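Local atomic coordinates of dihydroorotase (Saccharomyces cerevisiae, PDB entry 7CA0), a protein that catalyses the zinc-dependent interconversion of N-carbamoyl-L-aspartate and (S)-dihydroorotate, the third step of de novo pyrimidine biosynthesis. Residues A[16-21]-A[258-263]; A[113-118]-A[138-143]; A[131-136]-A[173-178]. All coordinates share one frame; numbering follows the deposited sequence.

Contact 1: residues A[16-21]-A[258-263]. With ZN (zinc ion), chain E; FOT (5-fluoro-2,6-dioxo-1,2,3,6-tetrahydropyrimidine-4-carboxylic acid), chain G.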
loop_
_atom_site.group_PDB
_atom_site.type_symbol
_atom_site.label_atom_id
_atom_site.label_comp_id
_atom_site.label_asym_id
_atom_site.label_seq_id
_atom_site.Cartn_x
_atom_site.Cartn_y
_atom_site.Cartn_z
ATOM N N HIS A 16 -17.770 -14.358 0.069
ATOM C CA HIS A 16 -18.505 -13.441 0.926
ATOM C C HIS A 16 -19.723 -12.903 0.204
ATOM O O HIS A 16 -19.597 -12.332 -0.883
ATOM C CB HIS A 16 -17.627 -12.270 1.364
ATOM C CG HIS A 16 -16.479 -12.674 2.225
ATOM N ND1 HIS A 16 -16.522 -12.595 3.599
ATOM C CD2 HIS A 16 -15.263 -13.179 1.913
ATOM C CE1 HIS A 16 -15.381 -13.037 4.098
ATOM N NE2 HIS A 16 -14.597 -13.393 3.097
ATOM N N VAL A 17 -20.912 -13.077 0.777
ATOM C CA VAL A 17 -22.126 -12.596 0.057
ATOM C C VAL A 17 -22.910 -11.591 0.891
ATOM O O VAL A 17 -24.005 -11.261 0.491
ATOM C CB VAL A 17 -23.055 -13.765 -0.322
ATOM C CG1 VAL A 17 -24.340 -13.244 -0.948
ATOM C CG2 VAL A 17 -22.345 -14.724 -1.265
ATOM N N ARG A 18 -22.388 -11.209 2.052
ATOM C CA ARG A 18 -22.985 -10.180 2.946
ATOM C C ARG A 18 -24.426 -10.531 3.318
ATOM O O ARG A 18 -24.724 -11.696 3.535
ATOM C CB ARG A 18 -22.945 -8.790 2.311
ATOM C CG ARG A 18 -21.599 -8.398 1.732
ATOM C CD ARG A 18 -20.435 -8.563 2.675
ATOM N NE ARG A 18 -19.236 -7.994 2.106
ATOM C CZ ARG A 18 -18.014 -8.242 2.517
ATOM N NH1 ARG A 18 -17.803 -9.056 3.526
ATOM N NH2 ARG A 18 -17.001 -7.668 1.918
ATOM N N GLU A 19 -25.252 -9.502 3.463
ATOM C CA GLU A 19 -26.685 -9.639 3.788
ATOM C C GLU A 19 -27.454 -8.532 3.070
ATOM O O GLU A 19 -26.862 -7.791 2.302
ATOM C CB GLU A 19 -26.894 -9.414 5.278
ATOM C CG GLU A 19 -26.705 -10.644 6.126
ATOM C CD GLU A 19 -26.916 -10.384 7.605
ATOM O OE1 GLU A 19 -26.067 -9.704 8.211
ATOM O OE2 GLU A 19 -27.930 -10.856 8.145
ATOM N N GLY A 20 -28.774 -8.508 3.217
ATOM C CA GLY A 20 -29.607 -7.455 2.685
ATOM C C GLY A 20 -29.462 -7.287 1.190
ATOM O O GLY A 20 -29.224 -8.248 0.444
ATOM N N ALA A 21 -29.550 -6.029 0.749
ATOM C CA ALA A 21 -29.577 -5.740 -0.682
ATOM C C ALA A 21 -28.276 -6.152 -1.362
ATOM O O ALA A 21 -28.282 -6.581 -2.521
ATOM C CB ALA A 21 -29.853 -4.255 -0.901
ATOM N N ASP A 258 -12.198 -15.443 -2.341
ATOM C CA ASP A 258 -12.312 -14.360 -1.372
ATOM C C ASP A 258 -12.953 -13.140 -2.017
ATOM O O ASP A 258 -12.633 -11.986 -1.697
ATOM C CB ASP A 258 -10.954 -14.008 -0.773
ATOM C CG ASP A 258 -11.055 -13.026 0.364
ATOM O OD1 ASP A 258 -12.102 -13.038 1.063
ATOM O OD2 ASP A 258 -10.102 -12.222 0.533
ATOM N N SER A 259 -13.898 -13.391 -2.919
ATOM C CA SER A 259 -14.681 -12.283 -3.437
ATOM C C SER A 259 -15.381 -11.620 -2.264
ATOM O O SER A 259 -16.132 -12.278 -1.537
ATOM C CB SER A 259 -15.683 -12.761 -4.483
ATOM O OG SER A 259 -16.471 -11.684 -4.968
ATOM N N ALA A 260 -15.091 -10.331 -2.069
ATOM C CA ALA A 260 -15.477 -9.547 -0.897
ATOM C C ALA A 260 -16.121 -8.245 -1.363
ATOM O O ALA A 260 -15.420 -7.252 -1.605
ATOM C CB ALA A 260 -14.269 -9.251 -0.014
ATOM N N PRO A 261 -17.439 -8.229 -1.564
ATOM C CA PRO A 261 -18.089 -7.011 -2.082
ATOM C C PRO A 261 -18.164 -5.904 -1.034
ATOM O O PRO A 261 -18.449 -6.151 0.142
ATOM C CB PRO A 261 -19.487 -7.491 -2.490
ATOM C CG PRO A 261 -19.714 -8.769 -1.733
ATOM C CD PRO A 261 -18.384 -9.340 -1.338
ATOM N N HIS A 262 -17.840 -4.678 -1.469
ATOM C CA HIS A 262 -18.014 -3.439 -0.718
ATOM C C HIS A 262 -18.596 -2.385 -1.649
ATOM O O HIS A 262 -18.173 -2.289 -2.814
ATOM C CB HIS A 262 -16.682 -2.917 -0.139
ATOM C CG HIS A 262 -16.161 -3.732 1.005
ATOM N ND1 HIS A 262 -16.570 -3.533 2.303
ATOM C CD2 HIS A 262 -15.287 -4.763 1.040
ATOM C CE1 HIS A 262 -15.974 -4.410 3.094
ATOM N NE2 HIS A 262 -15.188 -5.167 2.351
ATOM N N PRO A 263 -19.537 -1.570 -1.184
ATOM C CA PRO A 263 -20.009 -0.475 -2.036
ATOM C C PRO A 263 -18.867 0.491 -2.324
ATOM O O PRO A 263 -17.944 0.652 -1.523
ATOM C CB PRO A 263 -21.141 0.172 -1.216
ATOM C CG PRO A 263 -21.001 -0.363 0.170
ATOM C CD PRO A 263 -20.267 -1.660 0.097
HETATM ZN ZN ZN E . -12.559 -13.684 3.029
HETATM C C2 FOT G . -14.688 -9.602 4.042
HETATM C C6 FOT G . -13.495 -7.981 3.046
HETATM C C5 FOT G . -12.336 -8.765 3.141
HETATM O O2 FOT G . -15.741 -9.930 4.426
HETATM N N3 FOT G . -13.625 -10.459 4.186
HETATM N N1 FOT G . -14.650 -8.379 3.484
HETATM O O6 FOT G . -13.575 -6.906 2.565
HETATM F F5 FOT G . -11.116 -8.372 2.672
HETATM C C4 FOT G . -12.434 -10.096 3.760
HETATM C C41 FOT G . -11.205 -11.020 3.911
HETATM O O42 FOT G . -11.152 -11.911 4.785
HETATM O O41 FOT G . -10.199 -10.928 3.173
HETATM O O HOH W 1 -18.697 -12.029 -3.897
#
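The carbonyl oxygen of P261 is gripped side-on by two guanidinium nitrogens of R18: NE at 2.8 Å from P261 O, in the carbonyl plane, and NH2 at 2.7 Å from P261 O, from above that plane. P261 O lies almost in the guanidinium plane, so the pair of bonds fixes how the group is rotated. A bend at chi2 (-52°) turns the R18 chain so that its NE comes to P261 CD and O, leaving NH1 to meet O2 of the bound 5-fluoroorotate; the modelled bond is very short. H262 NE2 donates to ligand O6, also very short, while R18 NH2 lies over a face of the H262 ring. H16 and D258 share a zinc ion, with H16 NE2 at 2.1 Å and D258 OD1 likewise at 2.1 Å from the metal; imidazole and carboxylate planes stand 62° apart, and H14 NE2 binds the same ion. The backbones join where H16 N bonds to S259 O (3.1 Å). This is the metal and ligand site at the mouth of the amidohydrolase barrel. The loop that follows strand 11-15 faces the loop that follows strand 253-255, and P261 also packs on M22 and V26 of helix 20-26.

Contact 2: residues A[113-118]-A[138-143]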
loop_
_atom_site.group_PDB
_atom_site.type_symbol
_atom_site.label_atom_id
_atom_site.label_comp_id
_atom_site.label_asym_id
_atom_site.label_seq_id
_atom_site.Cartn_x
_atom_site.Cartn_y
_atom_site.Cartn_z
ATOM N N ASP A 113 -7.143 -13.700 19.314
ATOM C CA ASP A 113 -5.716 -13.418 19.359
ATOM C C ASP A 113 -4.997 -14.704 18.981
ATOM O O ASP A 113 -5.085 -15.692 19.734
ATOM C CB ASP A 113 -5.306 -12.944 20.748
ATOM C CG ASP A 113 -3.815 -13.056 21.004
ATOM O OD1 ASP A 113 -3.017 -13.071 20.040
ATOM O OD2 ASP A 113 -3.441 -13.089 22.197
ATOM N N PRO A 114 -4.280 -14.753 17.853
ATOM C CA PRO A 114 -3.613 -15.994 17.439
ATOM C C PRO A 114 -2.318 -16.290 18.176
ATOM O O PRO A 114 -1.617 -17.234 17.801
ATOM C CB PRO A 114 -3.349 -15.757 15.944
ATOM C CG PRO A 114 -3.170 -14.295 15.835
ATOM C CD PRO A 114 -4.097 -13.676 16.862
ATOM N N ASN A 115 -1.977 -15.506 19.196
ATOM C CA ASN A 115 -0.893 -15.888 20.081
ATOM C C ASN A 115 -1.368 -16.756 21.230
ATOM O O ASN A 115 -0.535 -17.327 21.941
ATOM C CB ASN A 115 -0.209 -14.641 20.639
ATOM C CG ASN A 115 0.594 -13.936 19.601
ATOM O OD1 ASN A 115 0.724 -14.428 18.490
ATOM N ND2 ASN A 115 1.116 -12.767 19.935
ATOM N N ASP A 116 -2.673 -16.885 21.427
ATOM C CA ASP A 116 -3.213 -17.820 22.410
ATOM C C ASP A 116 -4.403 -18.559 21.784
ATOM O O ASP A 116 -5.555 -18.172 21.951
ATOM C CB ASP A 116 -3.594 -17.093 23.682
ATOM C CG ASP A 116 -3.481 -17.978 24.893
ATOM O OD1 ASP A 116 -4.256 -18.962 24.980
ATOM O OD2 ASP A 116 -2.597 -17.710 25.734
ATOM N N PHE A 117 -4.128 -19.596 20.997
ATOM C CA PHE A 117 -5.179 -20.407 20.370
ATOM C C PHE A 117 -5.737 -21.448 21.304
ATOM O O PHE A 117 -6.798 -22.046 21.030
ATOM C CB PHE A 117 -4.649 -21.110 19.142
ATOM C CG PHE A 117 -4.862 -20.359 17.880
ATOM C CD1 PHE A 117 -6.123 -19.901 17.535
ATOM C CD2 PHE A 117 -3.808 -20.144 17.007
ATOM C CE1 PHE A 117 -6.328 -19.217 16.345
ATOM C CE2 PHE A 117 -4.010 -19.465 15.816
ATOM C CZ PHE A 117 -5.268 -19.005 15.488
ATOM N N SER A 118 -5.002 -21.614 22.403
ATOM C CA SER A 118 -5.251 -22.580 23.499
ATOM C C SER A 118 -6.710 -22.522 23.933
ATOM O O SER A 118 -7.329 -23.579 24.051
ATOM C CB SER A 118 -4.381 -22.226 24.656
ATOM O OG SER A 118 -4.761 -20.956 25.157
ATOM N N GLY A 138 -4.691 -16.524 7.910
ATOM C CA GLY A 138 -3.384 -16.635 8.526
ATOM C C GLY A 138 -2.583 -15.349 8.575
ATOM O O GLY A 138 -1.627 -15.189 7.811
ATOM N N GLU A 139 -2.959 -14.421 9.454
ATOM C CA GLU A 139 -2.200 -13.193 9.656
ATOM C C GLU A 139 -2.157 -12.831 11.138
ATOM O O GLU A 139 -3.202 -12.724 11.784
ATOM C CB GLU A 139 -2.816 -12.040 8.857
ATOM C CG GLU A 139 -2.489 -12.044 7.372
ATOM C CD GLU A 139 -2.836 -10.736 6.736
ATOM O OE1 GLU A 139 -4.046 -10.501 6.501
ATOM O OE2 GLU A 139 -1.916 -9.928 6.499
ATOM N N LYS A 140 -0.963 -12.609 11.668
ATOM C CA LYS A 140 -0.939 -12.085 13.027
ATOM C C LYS A 140 -1.244 -10.589 13.032
ATOM O O LYS A 140 -0.802 -9.860 12.136
ATOM C CB LYS A 140 0.405 -12.342 13.682
ATOM C CG LYS A 140 0.470 -13.673 14.406
ATOM C CD LYS A 140 1.912 -14.059 14.601
ATOM C CE LYS A 140 2.166 -14.710 15.931
ATOM N NZ LYS A 140 1.313 -15.905 16.117
ATOM N N PRO A 141 -1.973 -10.113 14.040
ATOM C CA PRO A 141 -2.170 -8.669 14.205
ATOM C C PRO A 141 -0.849 -7.916 14.271
ATOM O O PRO A 141 0.200 -8.475 14.600
ATOM C CB PRO A 141 -2.947 -8.564 15.522
ATOM C CG PRO A 141 -3.658 -9.879 15.651
ATOM C CD PRO A 141 -2.699 -10.893 15.058
ATOM N N SER A 142 -0.898 -6.655 13.870
ATOM C CA SER A 142 0.307 -5.842 13.794
ATOM C C SER A 142 0.805 -5.431 15.179
ATOM O O SER A 142 0.030 -5.260 16.129
ATOM C CB SER A 142 0.055 -4.605 12.939
ATOM O OG SER A 142 0.016 -4.946 11.565
ATOM N N VAL A 143 2.131 -5.358 15.298
ATOM C CA VAL A 143 2.807 -4.907 16.509
ATOM C C VAL A 143 4.124 -4.214 16.179
ATOM O O VAL A 143 4.974 -4.765 15.468
ATOM C CB VAL A 143 3.015 -6.091 17.474
ATOM C CG1 VAL A 143 3.783 -7.185 16.799
ATOM C CG2 VAL A 143 3.799 -5.630 18.691
#
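P114, second residue of the type I beta turn D113-D116, packs against P141 in the loop that follows barrel strand 133-136. The apolar part comes first: the two prolines reach toward each other tip to tip, P114 CG lying 3.5 Å from P141 CD, and the same P114 CG is 4.0 Å from CG of K140, whose side chain passes the proline obliquely.

D113 OD1 accepts from N115 N at 2.8 Å in an Asx turn, the donor coming from above the carboxylate plane, and D116 N closes the turn on D113 O. These bonds hold the backbone that presents the N115 amide to the lysine. Within the same segment, P114 CA sits over one face of the F117 ring, which in turn rests on A163 and L167 of helix 161-170.

On the other segment, E139 turns away from the turn; its OE1 bonds to H137, probably a zinc ligand, as in related enzymes, consistent with a second-shell role. S142 OG bonds to D219 of the second subunit.

The polar link across the contact is weak: bends at chi3 and chi4 (57°) swing K140 NZ to 2.9 Å from N115 OD1, the two side chains crossing at about a right angle.

Contact 3: residues A[131-136]-A[173-178]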
loop_
_atom_site.group_PDB
_atom_site.type_symbol
_atom_site.label_atom_id
_atom_site.label_comp_id
_atom_site.label_asym_id
_atom_site.label_seq_id
_atom_site.Cartn_x
_atom_site.Cartn_y
_atom_site.Cartn_z
ATOM N N ASN A 131 -15.285 -33.959 11.805
ATOM C CA ASN A 131 -14.701 -33.841 10.461
ATOM C C ASN A 131 -15.043 -32.502 9.795
ATOM O O ASN A 131 -15.224 -32.416 8.577
ATOM C CB ASN A 131 -15.115 -35.019 9.571
ATOM C CG ASN A 131 -14.200 -35.186 8.370
ATOM O OD1 ASN A 131 -13.261 -34.413 8.181
ATOM N ND2 ASN A 131 -14.470 -36.200 7.554
ATOM N N LEU A 132 -15.136 -31.448 10.593
ATOM C CA LEU A 132 -15.326 -30.101 10.082
ATOM C C LEU A 132 -13.968 -29.501 9.709
ATOM O O LEU A 132 -12.925 -29.935 10.211
ATOM C CB LEU A 132 -16.036 -29.240 11.133
ATOM C CG LEU A 132 -17.485 -29.609 11.515
ATOM C CD1 LEU A 132 -18.078 -28.654 12.551
ATOM C CD2 LEU A 132 -18.393 -29.647 10.291
ATOM N N VAL A 133 -13.973 -28.521 8.771
ATOM C CA VAL A 133 -12.738 -27.865 8.330
ATOM C C VAL A 133 -12.489 -26.602 9.143
ATOM O O VAL A 133 -13.414 -25.854 9.491
ATOM C CB VAL A 133 -12.749 -27.551 6.820
ATOM C CG1 VAL A 133 -12.675 -28.813 6.013
ATOM C CG2 VAL A 133 -14.012 -26.807 6.460
ATOM N N LEU A 134 -11.228 -26.394 9.493
ATOM C CA LEU A 134 -10.777 -25.175 10.147
ATOM C C LEU A 134 -10.197 -24.259 9.080
ATOM O O LEU A 134 -9.105 -24.515 8.561
ATOM C CB LEU A 134 -9.740 -25.492 11.220
ATOM C CG LEU A 134 -9.107 -24.320 11.953
ATOM C CD1 LEU A 134 -10.190 -23.429 12.536
ATOM C CD2 LEU A 134 -8.142 -24.803 13.026
ATOM N N ASN A 135 -10.924 -23.191 8.752
ATOM C CA ASN A 135 -10.432 -22.189 7.817
ATOM C C ASN A 135 -9.717 -21.108 8.610
ATOM O O ASN A 135 -10.254 -20.621 9.608
ATOM C CB ASN A 135 -11.568 -21.590 6.990
ATOM C CG ASN A 135 -12.498 -22.646 6.423
ATOM O OD1 ASN A 135 -13.478 -23.035 7.062
ATOM N ND2 ASN A 135 -12.208 -23.102 5.207
ATOM N N LEU A 136 -8.497 -20.772 8.188
ATOM C CA LEU A 136 -7.650 -19.805 8.874
ATOM C C LEU A 136 -7.366 -18.606 7.978
ATOM O O LEU A 136 -6.836 -18.769 6.876
ATOM C CB LEU A 136 -6.329 -20.452 9.289
ATOM C CG LEU A 136 -6.379 -21.664 10.212
ATOM C CD1 LEU A 136 -4.948 -22.178 10.446
ATOM C CD2 LEU A 136 -7.107 -21.326 11.532
ATOM N N ASN A 173 -5.571 -34.860 12.627
ATOM C CA ASN A 173 -6.671 -35.331 11.791
ATOM C C ASN A 173 -7.637 -34.223 11.397
ATOM O O ASN A 173 -8.528 -34.459 10.574
ATOM C CB ASN A 173 -7.445 -36.444 12.512
ATOM C CG ASN A 173 -6.548 -37.579 12.942
ATOM O OD1 ASN A 173 -5.881 -38.210 12.112
ATOM N ND2 ASN A 173 -6.501 -37.832 14.249
ATOM N N LEU A 174 -7.467 -33.028 11.950
ATOM C CA LEU A 174 -8.307 -31.894 11.597
ATOM C C LEU A 174 -7.933 -31.376 10.216
ATOM O O LEU A 174 -6.759 -31.124 9.938
ATOM C CB LEU A 174 -8.140 -30.799 12.651
ATOM C CG LEU A 174 -8.916 -29.490 12.546
ATOM C CD1 LEU A 174 -10.423 -29.739 12.648
ATOM C CD2 LEU A 174 -8.441 -28.541 13.625
ATOM N N LYS A 175 -8.920 -31.250 9.334
ATOM C CA LYS A 175 -8.675 -30.585 8.058
ATOM C C LYS A 175 -8.595 -29.075 8.272
ATOM O O LYS A 175 -9.556 -28.456 8.745
ATOM C CB LYS A 175 -9.771 -30.935 7.054
ATOM C CG LYS A 175 -9.500 -32.218 6.287
ATOM C CD LYS A 175 -10.577 -32.500 5.239
ATOM C CE LYS A 175 -11.833 -33.094 5.873
ATOM N NZ LYS A 175 -12.978 -33.274 4.930
ATOM N N ILE A 176 -7.463 -28.482 7.880
ATOM C CA ILE A 176 -7.170 -27.065 8.084
ATOM C C ILE A 176 -6.780 -26.460 6.744
ATOM O O ILE A 176 -6.011 -27.059 5.984
ATOM C CB ILE A 176 -6.046 -26.853 9.116
ATOM C CG1 ILE A 176 -6.525 -27.212 10.521
ATOM C CG2 ILE A 176 -5.572 -25.412 9.109
ATOM C CD1 ILE A 176 -5.448 -27.082 11.577
ATOM N N ILE A 177 -7.315 -25.281 6.450
ATOM C CA ILE A 177 -6.973 -24.532 5.249
ATOM C C ILE A 177 -6.343 -23.206 5.642
ATOM O O ILE A 177 -6.907 -22.454 6.448
ATOM C CB ILE A 177 -8.205 -24.282 4.365
ATOM C CG1 ILE A 177 -8.764 -25.603 3.834
ATOM C CG2 ILE A 177 -7.863 -23.279 3.246
ATOM C CD1 ILE A 177 -10.141 -25.461 3.215
ATOM N N LEU A 178 -5.163 -22.933 5.092
ATOM C CA LEU A 178 -4.632 -21.573 5.041
ATOM C C LEU A 178 -5.308 -20.855 3.871
ATOM O O LEU A 178 -4.978 -21.090 2.711
ATOM C CB LEU A 178 -3.111 -21.610 4.901
ATOM C CG LEU A 178 -2.362 -20.276 4.993
ATOM C CD1 LEU A 178 -2.851 -19.425 6.161
ATOM C CD2 LEU A 178 -0.854 -20.480 5.047
#
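N135 and I177 run side by side, the amide nitrogen ND2 of N135 lying 3.7 Å from CD1 of I177; the polar end of the amide is held by hydrogen bonds from ND2 to E179 and Y312. The other carboxamide, that of N131, turns its OD1 to the K175 chain, with OD1 3.0 Å from CE. A bend at chi3 (-79°) carries the ammonium group of K175 on to the carbonyl oxygen of F311. N131 itself leaves helix 121-130 through a Schellman motif.

The two strands run parallel, joined by three backbone bonds. L134 N donates to K175 O (2.8 Å), I177 N to L134 O (2.9 Å) and L136 N to I177 O (2.9 Å), the short axes only 18° from parallel.

On the leucine side, L134 lies alongside I176, CB to CG1 at 3.7 Å, and its CD2 reaches L174 CD2 at 3.8 Å. L136 crosses the same isoleucine, its CD1 3.6 Å from I176 CG2.

The pair belongs to the barrel's beta-alpha-beta unit: L136, I176 and L178 lie against L164 of the connecting helix 161-170, L134 and L174 against helix 121-130, while V133 and I177 on the other face meet helix 300-312.

From the N terminus, the chain leaves strand 11-15 through residues 16-21, whose partner 258-263 comes only after strand 253-255; contact 1 thus closes a long loop, with contacts 2 and 3 both nested inside it. Within that loop the next segments alternate: 113-118, 131-136, 138-143, 173-178, so contacts 2 and 3 cross. They touch as well, G138 CA lying 3.7 Å from L178 CD1. Contact 3 joins neighbouring barrel strands, while contact 2 ties the loop leaving the first of them to the turn ahead of helix 121-130. Contact 1, its centre about 23 Å from that of contact 3, brings together loops from early and late barrel strands.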